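Local coordinates for protein delta toxin (Clostridium perfringens, PDB 2YGT) that probably damages host cells by assembling into beta-barrel pores in their membranes, as a haemolysin related to the leukocidin family, at residues K27-Y32 / Y146-S151; F279-D282 / T287-Q290; M197-R202 / T208-P213; G85-P90 / Y215-L220. All coordinates share one frame; numbering follows the deposited sequence.

Interaction 1 of 4, residues K27-Y32 / Y146-S151; sequences KQIRKY and YAVSKS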
loop_
_atom_site.group_PDB
_atom_site.type_symbol
_atom_site.label_atom_id
_atom_site.label_comp_id
_atom_site.label_asym_id
_atom_site.label_seq_id
_atom_site.Cartn_x
_atom_site.Cartn_y
_atom_site.Cartn_z
ATOM N N LYS A 27 16.877 -24.689 19.579
ATOM C CA LYS A 27 17.318 -24.071 18.333
ATOM C C LYS A 27 17.158 -22.555 18.381
ATOM O O LYS A 27 16.121 -22.040 18.799
ATOM C CB LYS A 27 16.564 -24.658 17.138
ATOM C CG LYS A 27 16.763 -26.155 16.962
ATOM C CD LYS A 27 16.216 -26.639 15.629
ATOM C CE LYS A 27 16.288 -28.156 15.518
ATOM N NZ LYS A 27 15.781 -28.647 14.205
ATOM N N GLN A 28 18.194 -21.844 17.951
ATOM C CA GLN A 28 18.220 -20.391 18.062
ATOM C C GLN A 28 18.438 -19.698 16.720
ATOM O O GLN A 28 19.264 -20.127 15.915
ATOM C CB GLN A 28 19.299 -19.962 19.061
ATOM C CG GLN A 28 19.641 -18.486 19.024
ATOM C CD GLN A 28 20.633 -18.093 20.104
ATOM O OE1 GLN A 28 20.627 -18.654 21.201
ATOM N NE2 GLN A 28 21.489 -17.124 19.799
ATOM N N ILE A 29 17.683 -18.630 16.487
ATOM C CA ILE A 29 17.854 -17.812 15.292
ATOM C C ILE A 29 17.886 -16.329 15.664
ATOM O O ILE A 29 17.476 -15.947 16.760
ATOM C CB ILE A 29 16.730 -18.056 14.265
ATOM C CG1 ILE A 29 15.423 -17.413 14.736
ATOM C CG2 ILE A 29 16.554 -19.550 14.007
ATOM C CD1 ILE A 29 14.271 -17.619 13.783
ATOM N N ARG A 30 18.373 -15.496 14.752
ATOM C CA ARG A 30 18.484 -14.069 15.027
ATOM C C ARG A 30 17.761 -13.231 13.979
ATOM O O ARG A 30 17.655 -13.628 12.820
ATOM C CB ARG A 30 19.954 -13.656 15.124
ATOM C CG ARG A 30 20.750 -14.500 16.106
ATOM C CD ARG A 30 21.992 -13.779 16.601
ATOM N NE ARG A 30 22.565 -14.448 17.766
ATOM C CZ ARG A 30 23.467 -13.902 18.576
ATOM N NH1 ARG A 30 23.904 -12.669 18.354
ATOM N NH2 ARG A 30 23.930 -14.587 19.613
ATOM N N LYS A 31 17.264 -12.072 14.399
ATOM C CA LYS A 31 16.561 -11.166 13.499
ATOM C C LYS A 31 17.145 -9.761 13.577
ATOM O O LYS A 31 17.203 -9.164 14.652
ATOM C CB LYS A 31 15.069 -11.124 13.834
ATOM C CG LYS A 31 14.263 -10.226 12.910
ATOM C CD LYS A 31 12.826 -10.077 13.381
ATOM C CE LYS A 31 12.728 -9.149 14.579
ATOM N NZ LYS A 31 11.314 -8.884 14.952
ATOM N N TYR A 32 17.580 -9.241 12.434
ATOM C CA TYR A 32 18.160 -7.905 12.367
ATOM C C TYR A 32 17.216 -6.950 11.650
ATOM O O TYR A 32 16.746 -7.242 10.551
ATOM C CB TYR A 32 19.513 -7.942 11.650
ATOM C CG TYR A 32 20.516 -8.869 12.297
ATOM C CD1 TYR A 32 21.361 -8.417 13.303
ATOM C CD2 TYR A 32 20.612 -10.198 11.908
ATOM C CE1 TYR A 32 22.281 -9.264 13.902
ATOM C CE2 TYR A 32 21.527 -11.053 12.499
ATOM C CZ TYR A 32 22.358 -10.582 13.496
ATOM O OH TYR A 32 23.266 -11.433 14.084
ATOM N N TYR A 146 4.862 -18.657 16.352
ATOM C CA TYR A 146 5.829 -18.583 15.264
ATOM C C TYR A 146 7.117 -17.940 15.764
ATOM O O TYR A 146 7.092 -17.091 16.653
ATOM C CB TYR A 146 5.265 -17.787 14.081
ATOM C CG TYR A 146 4.216 -18.527 13.277
ATOM C CD1 TYR A 146 4.582 -19.448 12.299
ATOM C CD2 TYR A 146 2.861 -18.301 13.489
ATOM C CE1 TYR A 146 3.628 -20.124 11.558
ATOM C CE2 TYR A 146 1.897 -18.974 12.752
ATOM C CZ TYR A 146 2.287 -19.885 11.789
ATOM O OH TYR A 146 1.336 -20.557 11.054
ATOM N N ALA A 147 8.245 -18.353 15.196
ATOM C CA ALA A 147 9.535 -17.799 15.586
ATOM C C ALA A 147 9.589 -16.296 15.318
ATOM O O ALA A 147 10.152 -15.534 16.106
ATOM C CB ALA A 147 10.659 -18.516 14.863
ATOM N N VAL A 148 9.001 -15.879 14.201
ATOM C CA VAL A 148 8.939 -14.468 13.838
ATOM C C VAL A 148 7.611 -14.154 13.166
ATOM O O VAL A 148 7.242 -14.791 12.184
ATOM C CB VAL A 148 10.065 -14.083 12.854
ATOM C CG1 VAL A 148 9.969 -12.606 12.495
ATOM C CG2 VAL A 148 11.430 -14.408 13.438
ATOM N N SER A 149 6.886 -13.174 13.693
ATOM C CA SER A 149 5.663 -12.728 13.038
ATOM C C SER A 149 5.668 -11.214 12.873
ATOM O O SER A 149 6.004 -10.479 13.801
ATOM C CB SER A 149 4.422 -13.181 13.806
ATOM O OG SER A 149 4.046 -12.229 14.779
ATOM N N LYS A 150 5.306 -10.756 11.679
ATOM C CA LYS A 150 5.274 -9.334 11.373
ATOM C C LYS A 150 3.863 -8.914 10.976
ATOM O O LYS A 150 3.277 -9.469 10.044
ATOM C CB LYS A 150 6.273 -9.012 10.257
ATOM C CG LYS A 150 6.247 -7.570 9.781
ATOM C CD LYS A 150 6.436 -6.602 10.935
ATOM C CE LYS A 150 6.295 -5.159 10.476
ATOM N NZ LYS A 150 6.117 -4.227 11.626
ATOM N N SER A 151 3.316 -7.937 11.691
ATOM C CA SER A 151 1.956 -7.473 11.428
ATOM C C SER A 151 1.903 -6.311 10.448
ATOM O O SER A 151 2.735 -5.405 10.489
ATOM C CB SER A 151 1.254 -7.087 12.730
ATOM O OG SER A 151 0.716 -8.234 13.364
#
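Ile29 meets Ala147 and Val148 through the end of its longer branch, and Lys31 lies against Val148 two residues further along the strand. Ile29 CD1 comes to 3.9 Å from Ala147 CB. The same methyl is 4.3 Å from Val148 CG2. Ile29 holds CG1 between its backbone N and carbonyl carbon (chi1 74°), and chi2 is fully extended. CD1 therefore stands out as far as the branch allows and can bridge two residues of the opposite segment. The second half of the contact is made by the chain of a lysine. The first two torsions of Lys31 are extended (chi1 -178°) and carry CD out to Val148; the bend at chi3 comes beyond CD and turns only the end of the chain. Lys31 CD is 3.9 Å from Val148 CG1, and the two side chains run past each other at a slant. Val148 uses both methyls, CG2 for Ile29 and CG1 for Lys31.

Ala147 and Val148 form a classic beta bulge opposite Tyr128, which lies on strand 121-128. Strand 148-155 is an outer strand of a three-stranded antiparallel sheet, consistent with the folded prestem of leukocidin-type toxin monomers. Only carbon atoms meet between the two segments, and they bury just 151 Å². The contact rests on apolar packing without directional bonds, and could in principle part without breaking a hydrogen bond between the two segments if the prestem rearranges, as in related toxins.

Interaction 2 of 4, residues F279-D282 / T287-Q290; sequences FELD and TIRQ
Phe279 packs on Gln290 and Leu281 on Ile288 at the closed end of an antiparallel beta hairpin built from strands 263-282 and 287-291. Glu280 and Arg289 form a hydrogen-bonded pair, with Arg289 N donating to Glu280 O at 3.0 Å. Asp282 and Thr287 form the next such pair, with Asp282 N bonded to Thr287 O at 2.9 Å. Phe279, Leu281, Ile288 and Gln290 share one face of the sheet. There Leu281 CD1 and Ile288 CD1 lie 3.8 Å apart, the two side chains side by side and pointing the same way. The Phe279 ring crosses the Gln290 chain at a slant, its CE1 3.6 Å from Gln290 CB. This ring sits beside the backbone N of its own residue (chi1 -74°), which brings Phe279 CD1 to 3.4 Å from Gln290 N.

Further out, Val48 of strand 45-54 touches both Phe279 and Ile288. Ser34 OG accepts from Ile288 N, and Asp36 accepts from Gln290 N, tying the hairpin to strand 27-39. On the other face, the Asp282 carboxylate turns to the hairpin loop, where it takes the Glu284 N-H and a salt bridge from Lys285. The loop ends in His286, a zinc ligand. A water donates to Glu280 O and is also hydrogen-bonded to Thr287 OG1 at 2.7 Å.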
loop_
_atom_site.group_PDB
_atom_site.type_symbol
_atom_site.label_atom_id
_atom_site.label_comp_id
_atom_site.label_asym_id
_atom_site.label_seq_id
_atom_site.Cartn_x
_atom_site.Cartn_y
_atom_site.Cartn_z
ATOM N N PHE A 279 16.119 0.716 -3.718
ATOM C CA PHE A 279 16.730 0.342 -2.447
ATOM C C PHE A 279 17.680 -0.832 -2.633
ATOM O O PHE A 279 17.381 -1.764 -3.374
ATOM C CB PHE A 279 15.658 -0.033 -1.420
ATOM C CG PHE A 279 14.904 1.141 -0.870
ATOM C CD1 PHE A 279 15.478 1.961 0.089
ATOM C CD2 PHE A 279 13.619 1.421 -1.301
ATOM C CE1 PHE A 279 14.786 3.039 0.601
ATOM C CE2 PHE A 279 12.923 2.499 -0.790
ATOM C CZ PHE A 279 13.506 3.308 0.160
ATOM N N GLU A 280 18.827 -0.781 -1.964
ATOM C CA GLU A 280 19.752 -1.905 -1.972
ATOM C C GLU A 280 19.701 -2.641 -0.644
ATOM O O GLU A 280 19.700 -2.020 0.421
ATOM C CB GLU A 280 21.189 -1.460 -2.261
ATOM C CG GLU A 280 22.158 -2.635 -2.379
ATOM C CD GLU A 280 23.577 -2.218 -2.732
ATOM O OE1 GLU A 280 24.317 -1.776 -1.827
ATOM O OE2 GLU A 280 23.954 -2.337 -3.916
ATOM N N LEU A 281 19.648 -3.967 -0.721
ATOM C CA LEU A 281 19.724 -4.813 0.461
ATOM C C LEU A 281 21.128 -5.384 0.620
ATOM O O LEU A 281 21.649 -6.048 -0.278
ATOM C CB LEU A 281 18.708 -5.955 0.387
ATOM C CG LEU A 281 17.258 -5.661 0.774
ATOM C CD1 LEU A 281 16.580 -4.792 -0.271
ATOM C CD2 LEU A 281 16.496 -6.960 0.955
ATOM N N ASP A 282 21.741 -5.110 1.762
ATOM C CA ASP A 282 23.002 -5.741 2.106
ATOM C C ASP A 282 22.707 -6.876 3.083
ATOM O O ASP A 282 22.429 -6.641 4.258
ATOM C CB ASP A 282 23.971 -4.722 2.709
ATOM C CG ASP A 282 25.395 -5.235 2.766
ATOM O OD1 ASP A 282 25.587 -6.422 3.106
ATOM O OD2 ASP A 282 26.323 -4.452 2.471
ATOM N N THR A 287 21.370 -4.400 6.146
ATOM C CA THR A 287 20.945 -3.022 5.953
ATOM C C THR A 287 20.110 -2.868 4.694
ATOM O O THR A 287 20.253 -3.630 3.737
ATOM C CB THR A 287 22.145 -2.047 5.867
ATOM O OG1 THR A 287 22.908 -2.324 4.684
ATOM C CG2 THR A 287 23.040 -2.166 7.099
ATOM N N ILE A 288 19.230 -1.877 4.712
ATOM C CA ILE A 288 18.485 -1.494 3.525
ATOM C C ILE A 288 18.702 -0.001 3.301
ATOM O O ILE A 288 18.448 0.813 4.187
ATOM C CB ILE A 288 16.976 -1.853 3.641
ATOM C CG1 ILE A 288 16.294 -1.728 2.278
ATOM C CG2 ILE A 288 16.283 -0.990 4.688
ATOM C CD1 ILE A 288 14.931 -2.385 2.204
ATOM N N ARG A 289 19.212 0.346 2.124
ATOM C CA ARG A 289 19.573 1.727 1.819
ATOM C C ARG A 289 19.062 2.154 0.447
ATOM O O ARG A 289 19.171 1.405 -0.523
ATOM C CB ARG A 289 21.098 1.900 1.848
ATOM C CG ARG A 289 21.762 1.681 3.195
ATOM C CD ARG A 289 23.268 1.867 3.070
ATOM N NE ARG A 289 23.974 1.704 4.339
ATOM C CZ ARG A 289 24.096 2.664 5.252
ATOM N NH1 ARG A 289 23.552 3.858 5.045
ATOM N NH2 ARG A 289 24.761 2.429 6.378
ATOM N N GLN A 290 18.515 3.361 0.364
ATOM C CA GLN A 290 18.140 3.930 -0.924
ATOM C C GLN A 290 19.388 4.200 -1.763
ATOM O O GLN A 290 20.392 4.695 -1.248
ATOM C CB GLN A 290 17.345 5.219 -0.734
ATOM C CG GLN A 290 16.930 5.872 -2.036
ATOM C CD GLN A 290 16.175 7.165 -1.825
ATOM O OE1 GLN A 290 16.167 7.720 -0.730
ATOM N NE2 GLN A 290 15.536 7.655 -2.882
HETATM O O HOH W 1 22.009 -1.436 2.294
#

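Interaction 3 of 4, residues M197-R202 / T208-P213; sequences MFMRSR and TTNFTP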
loop_
_atom_site.group_PDB
_atom_site.type_symbol
_atom_site.label_atom_id
_atom_site.label_comp_id
_atom_site.label_asym_id
_atom_site.label_seq_id
_atom_site.Cartn_x
_atom_site.Cartn_y
_atom_site.Cartn_z
ATOM N N MET A 197 -22.068 10.535 -7.171
ATOM C CA MET A 197 -21.219 9.962 -6.131
ATOM C C MET A 197 -20.665 10.988 -5.135
ATOM O O MET A 197 -20.605 10.713 -3.936
ATOM C CB MET A 197 -20.106 9.084 -6.726
ATOM C CG MET A 197 -19.076 9.815 -7.563
ATOM S SD MET A 197 -18.018 8.651 -8.458
ATOM C CE MET A 197 -17.497 7.580 -7.128
ATOM N N PHE A 198 -20.272 12.164 -5.618
ATOM C CA PHE A 198 -19.731 13.195 -4.728
ATOM C C PHE A 198 -20.577 14.468 -4.710
ATOM O O PHE A 198 -20.105 15.541 -4.335
ATOM C CB PHE A 198 -18.275 13.518 -5.082
ATOM C CG PHE A 198 -17.351 12.339 -4.973
ATOM C CD1 PHE A 198 -17.300 11.588 -3.810
ATOM C CD2 PHE A 198 -16.534 11.978 -6.033
ATOM C CE1 PHE A 198 -16.457 10.497 -3.706
ATOM C CE2 PHE A 198 -15.684 10.891 -5.935
ATOM C CZ PHE A 198 -15.648 10.149 -4.768
ATOM N N MET A 199 -21.837 14.331 -5.109
ATOM C CA MET A 199 -22.776 15.446 -5.131
ATOM C C MET A 199 -23.493 15.599 -3.781
ATOM O O MET A 199 -24.208 14.701 -3.339
ATOM C CB MET A 199 -23.783 15.247 -6.269
ATOM C CG MET A 199 -24.704 16.424 -6.523
ATOM S SD MET A 199 -26.048 15.989 -7.653
ATOM C CE MET A 199 -25.121 15.486 -9.097
ATOM N N ARG A 200 -23.291 16.740 -3.125
ATOM C CA ARG A 200 -23.876 16.971 -1.806
ATOM C C ARG A 200 -25.394 17.128 -1.869
ATOM O O ARG A 200 -26.110 16.682 -0.973
ATOM C CB ARG A 200 -23.251 18.201 -1.142
ATOM C CG ARG A 200 -23.716 18.426 0.286
ATOM C CD ARG A 200 -22.936 19.547 0.954
ATOM N NE ARG A 200 -22.865 19.364 2.401
ATOM C CZ ARG A 200 -23.670 19.959 3.276
ATOM N NH1 ARG A 200 -24.617 20.790 2.858
ATOM N NH2 ARG A 200 -23.525 19.728 4.575
ATOM N N SER A 201 -25.878 17.769 -2.926
ATOM C CA SER A 201 -27.308 17.972 -3.095
ATOM C C SER A 201 -27.642 18.209 -4.559
ATOM O O SER A 201 -26.763 18.514 -5.366
ATOM C CB SER A 201 -27.797 19.148 -2.248
ATOM O OG SER A 201 -27.509 20.386 -2.875
ATOM N N ARG A 202 -28.919 18.074 -4.893
ATOM C CA ARG A 202 -29.373 18.192 -6.272
ATOM C C ARG A 202 -29.867 19.596 -6.606
ATOM O O ARG A 202 -29.982 19.954 -7.777
ATOM C CB ARG A 202 -30.486 17.178 -6.538
ATOM C CG ARG A 202 -30.111 15.753 -6.166
ATOM C CD ARG A 202 -31.344 14.879 -6.002
ATOM N NE ARG A 202 -31.000 13.462 -5.921
ATOM C CZ ARG A 202 -31.894 12.482 -5.829
ATOM N NH1 ARG A 202 -33.189 12.768 -5.803
ATOM N NH2 ARG A 202 -31.497 11.218 -5.764
ATOM N N THR A 208 -18.598 25.277 -6.022
ATOM C CA THR A 208 -17.475 24.789 -5.223
ATOM C C THR A 208 -17.901 24.450 -3.800
ATOM O O THR A 208 -17.066 24.157 -2.942
ATOM C CB THR A 208 -16.332 25.819 -5.158
ATOM O OG1 THR A 208 -16.787 27.003 -4.491
ATOM C CG2 THR A 208 -15.855 26.174 -6.555
ATOM N N THR A 209 -19.206 24.484 -3.562
ATOM C CA THR A 209 -19.756 24.287 -2.227
ATOM C C THR A 209 -20.599 23.013 -2.151
ATOM O O THR A 209 -20.948 22.545 -1.065
ATOM C CB THR A 209 -20.592 25.524 -1.799
ATOM O OG1 THR A 209 -19.722 26.508 -1.227
ATOM C CG2 THR A 209 -21.663 25.155 -0.784
ATOM N N ASN A 210 -20.895 22.434 -3.309
ATOM C CA ASN A 210 -21.824 21.313 -3.375
ATOM C C ASN A 210 -21.179 19.926 -3.493
ATOM O O ASN A 210 -21.827 18.966 -3.916
ATOM C CB ASN A 210 -22.820 21.528 -4.512
ATOM C CG ASN A 210 -24.017 20.618 -4.408
ATOM O OD1 ASN A 210 -24.556 20.403 -3.322
ATOM N ND2 ASN A 210 -24.442 20.073 -5.539
ATOM N N PHE A 211 -19.909 19.817 -3.121
ATOM C CA PHE A 211 -19.267 18.508 -3.064
ATOM C C PHE A 211 -19.408 17.903 -1.670
ATOM O O PHE A 211 -19.443 18.623 -0.671
ATOM C CB PHE A 211 -17.793 18.597 -3.465
ATOM C CG PHE A 211 -17.578 18.962 -4.908
ATOM C CD1 PHE A 211 -18.064 18.152 -5.921
ATOM C CD2 PHE A 211 -16.882 20.108 -5.251
ATOM C CE1 PHE A 211 -17.866 18.482 -7.250
ATOM C CE2 PHE A 211 -16.679 20.443 -6.578
ATOM C CZ PHE A 211 -17.172 19.629 -7.578
ATOM N N THR A 212 -19.509 16.580 -1.612
ATOM C CA THR A 212 -19.606 15.870 -0.341
ATOM C C THR A 212 -18.648 16.462 0.684
ATOM O O THR A 212 -17.441 16.519 0.449
ATOM C CB THR A 212 -19.293 14.376 -0.511
ATOM O OG1 THR A 212 -20.257 13.784 -1.390
ATOM C CG2 THR A 212 -19.330 13.664 0.834
ATOM N N PRO A 213 -19.188 16.912 1.827
ATOM C CA PRO A 213 -18.387 17.512 2.899
ATOM C C PRO A 213 -17.252 16.589 3.319
ATOM O O PRO A 213 -17.382 15.369 3.215
ATOM C CB PRO A 213 -19.401 17.664 4.039
ATOM C CG PRO A 213 -20.543 16.745 3.661
ATOM C CD PRO A 213 -20.613 16.886 2.184
HETATM O O HOH W 2 -20.168 10.951 -1.163
HETATM O O HOH W 3 -22.657 13.522 -0.490
#
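Asn210 and Ser201 grip each other through two bonds of the Asn210 amide, one to the backbone and one to the side chain of Ser201, and these form the tight part of the contact. Asn210 ND2 donates to Ser201 O at 2.8 Å. The bond is nearly straight (172°), and its acceptor lies in the plane of the amide. At the other end of that amide, Ser201 OG donates to Asn210 OD1 at 3.0 Å. Both ends of the buried amide are thus held, which fixes its flip. Asn210 has CG anti to the backbone N (chi1 -165°), and this swings the amide across to Ser201. The backbone Asn210 O accepts from Arg200 N at 2.8 Å, with the donor well above the carbonyl plane.

The next bond joins Thr212 N to Phe198 O at 3.0 Å. That oxygen also lies at the edge of the Phe211 ring, in its plane. Met199 and Phe211 make a single beta bridge, so the two loop segments are pinned together without forming a regular sheet. Both belong to the long loop region between strand 170-177 and helix 219-222, consistent with the membrane-facing rim of leukocidin-type toxins. Phe198 continues inward, meeting Trp89 and Phe177 edge-to-face.

The outer side is looser. Arg200 is exposed, and its extended chain crosses Pro213 at about a right angle. Pro213 CD sits at the guanidinium edge, 3.4 Å from Arg200 NE. The Thr212 hydroxyl is also bridged by water: one molecule links Thr212 OG1 to Met197 O, and a second lies 2.6 Å from Thr212 OG1 and bonds only weakly to Met199 O.

Interaction 4 of 4, residues G85-P90 / Y215-L220; sequences GVMRWP and YQLSSL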
loop_
_atom_site.group_PDB
_atom_site.type_symbol
_atom_site.label_atom_id
_atom_site.label_comp_id
_atom_site.label_asym_id
_atom_site.label_seq_id
_atom_site.Cartn_x
_atom_site.Cartn_y
_atom_site.Cartn_z
ATOM N N GLY A 85 -18.652 23.202 -11.513
ATOM C CA GLY A 85 -17.599 22.996 -10.535
ATOM C C GLY A 85 -16.848 21.693 -10.741
ATOM O O GLY A 85 -17.387 20.732 -11.294
ATOM N N VAL A 86 -15.598 21.659 -10.294
ATOM C CA VAL A 86 -14.759 20.483 -10.482
ATOM C C VAL A 86 -14.112 20.040 -9.179
ATOM O O VAL A 86 -13.563 20.854 -8.436
ATOM C CB VAL A 86 -13.639 20.745 -11.515
ATOM C CG1 VAL A 86 -12.774 19.500 -11.687
ATOM C CG2 VAL A 86 -14.226 21.190 -12.847
ATOM N N MET A 87 -14.189 18.745 -8.902
ATOM C CA MET A 87 -13.463 18.164 -7.784
ATOM C C MET A 87 -12.495 17.111 -8.302
ATOM O O MET A 87 -12.906 16.030 -8.722
ATOM C CB MET A 87 -14.421 17.534 -6.771
ATOM C CG MET A 87 -13.717 16.734 -5.687
ATOM S SD MET A 87 -14.844 15.756 -4.675
ATOM C CE MET A 87 -13.692 14.659 -3.854
ATOM N N ARG A 88 -11.208 17.436 -8.286
ATOM C CA ARG A 88 -10.180 16.475 -8.668
ATOM C C ARG A 88 -9.886 15.545 -7.498
ATOM O O ARG A 88 -9.704 15.996 -6.368
ATOM C CB ARG A 88 -8.920 17.201 -9.150
ATOM C CG ARG A 88 -9.163 17.988 -10.428
ATOM C CD ARG A 88 -7.979 18.849 -10.833
ATOM N NE ARG A 88 -6.818 18.052 -11.210
ATOM C CZ ARG A 88 -5.870 18.467 -12.044
ATOM N NH1 ARG A 88 -5.955 19.669 -12.603
ATOM N NH2 ARG A 88 -4.842 17.679 -12.329
ATOM N N TRP A 89 -9.858 14.243 -7.770
ATOM C CA TRP A 89 -9.751 13.244 -6.712
ATOM C C TRP A 89 -8.977 12.003 -7.177
ATOM O O TRP A 89 -8.902 11.727 -8.376
ATOM C CB TRP A 89 -11.152 12.855 -6.219
ATOM C CG TRP A 89 -11.978 12.149 -7.257
ATOM C CD1 TRP A 89 -12.515 12.694 -8.388
ATOM C CD2 TRP A 89 -12.356 10.765 -7.262
ATOM N NE1 TRP A 89 -13.203 11.737 -9.095
ATOM C CE2 TRP A 89 -13.119 10.543 -8.425
ATOM C CE3 TRP A 89 -12.122 9.692 -6.394
ATOM C CZ2 TRP A 89 -13.650 9.295 -8.747
ATOM C CZ3 TRP A 89 -12.652 8.450 -6.713
ATOM C CH2 TRP A 89 -13.408 8.263 -7.881
ATOM N N PRO A 90 -8.400 11.250 -6.224
ATOM C CA PRO A 90 -7.612 10.060 -6.557
ATOM C C PRO A 90 -8.502 8.831 -6.687
ATOM O O PRO A 90 -8.823 8.198 -5.681
ATOM C CB PRO A 90 -6.701 9.886 -5.329
ATOM C CG PRO A 90 -7.169 10.915 -4.303
ATOM C CD PRO A 90 -8.490 11.431 -4.769
ATOM N N TYR A 215 -16.124 15.533 6.119
ATOM C CA TYR A 215 -16.404 14.542 7.153
ATOM C C TYR A 215 -17.146 13.316 6.615
ATOM O O TYR A 215 -17.278 12.311 7.309
ATOM C CB TYR A 215 -17.134 15.167 8.354
ATOM C CG TYR A 215 -18.595 15.514 8.134
ATOM C CD1 TYR A 215 -18.964 16.722 7.553
ATOM C CD2 TYR A 215 -19.605 14.645 8.534
ATOM C CE1 TYR A 215 -20.296 17.047 7.362
ATOM C CE2 TYR A 215 -20.939 14.963 8.348
ATOM C CZ TYR A 215 -21.279 16.164 7.760
ATOM O OH TYR A 215 -22.605 16.484 7.571
ATOM N N GLN A 216 -17.608 13.397 5.372
ATOM C CA GLN A 216 -18.313 12.279 4.748
ATOM C C GLN A 216 -17.558 11.697 3.556
ATOM O O GLN A 216 -18.121 10.944 2.765
ATOM C CB GLN A 216 -19.725 12.693 4.326
ATOM C CG GLN A 216 -20.504 13.424 5.405
ATOM C CD GLN A 216 -22.001 13.413 5.159
ATOM O OE1 GLN A 216 -22.603 14.448 4.873
ATOM N NE2 GLN A 216 -22.609 12.237 5.266
ATOM N N LEU A 217 -16.284 12.049 3.431
ATOM C CA LEU A 217 -15.436 11.496 2.384
ATOM C C LEU A 217 -14.359 10.615 2.999
ATOM O O LEU A 217 -13.912 10.863 4.118
ATOM C CB LEU A 217 -14.777 12.616 1.573
ATOM C CG LEU A 217 -15.605 13.357 0.518
ATOM C CD1 LEU A 217 -14.936 14.669 0.143
ATOM C CD2 LEU A 217 -15.811 12.490 -0.714
ATOM N N SER A 218 -13.944 9.585 2.270
ATOM C CA SER A 218 -12.821 8.767 2.704
ATOM C C SER A 218 -11.614 9.655 2.985
ATOM O O SER A 218 -11.429 10.682 2.331
ATOM C CB SER A 218 -12.460 7.745 1.628
ATOM O OG SER A 218 -11.223 7.119 1.924
ATOM N N SER A 219 -10.796 9.263 3.955
ATOM C CA SER A 219 -9.569 9.994 4.241
ATOM C C SER A 219 -8.575 9.853 3.086
ATOM O O SER A 219 -7.631 10.638 2.961
ATOM C CB SER A 219 -8.941 9.517 5.550
ATOM O OG SER A 219 -8.809 8.109 5.568
ATOM N N LEU A 220 -8.793 8.848 2.241
ATOM C CA LEU A 220 -7.975 8.666 1.049
ATOM C C LEU A 220 -8.207 9.794 0.044
ATOM O O LEU A 220 -7.372 10.042 -0.825
ATOM C CB LEU A 220 -8.255 7.307 0.403
ATOM C CG LEU A 220 -7.410 6.138 0.914
ATOM C CD1 LEU A 220 -7.560 5.960 2.422
ATOM C CD2 LEU A 220 -7.760 4.854 0.177
#
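A one-turn helix, 219-222, and the loop leading into it pack on strand 84-99, with Met87 meeting Leu217 and Pro90 meeting Leu220. Met87 and Leu217 reach toward each other and touch tip to tip, Met87 CE lying 4.2 Å from Leu217 CD1. Methionine gets there by staying extended: CG is anti to the backbone N (chi1 171°) and the chain remains straight as far as CE. Leu217 in turn touches Phe198, and Met87 touches Phe211.

At the other end the contact is with backbone. Pro90 CG packs against Leu220 O at 3.6 Å. This carbonyl oxygen also accepts a hydrogen bond from the Tyr93 hydroxyl, so a polar group amid buried side chains has a partner. Ile221, the next helix residue, lies on Met87, Trp89 and Pro90 and extends the apolar seam.

The two segments bury 111 Å² between them, and Ile221 adds to the packing on the strand. Ser218 stands at the N-cap position of the helix. Its OG accepts from Leu220 N at 3.0 Å, and its hydroxyl also bonds to Pro157 O. A serine side chain taking a main-chain N-H of the first turn is the typical helix N-cap.

Overall arrangement
The four contacts fall into two pairs at opposite sides of the chain's centre. Interactions 1 and 2 have centres 20 Å apart and do not touch, their nearest atoms being about 7 Å apart. Both lie near the zinc ion held by Asp54 and His286: the Ile29 side chain is about 6 Å from that of Asp54, and Tyr32 stacks on His286. Interactions 3 and 4 adjoin, with Phe211 CZ 3.4 Å from Met87 N and Phe198 packed on Leu217. In sequence, interaction 3 is nested inside the loop that interaction 4 closes. Some 50 Å separates the centres of interactions 1 and 3. Strands 84-99 and 263-282 put interactions 4 and 2 on one sheet.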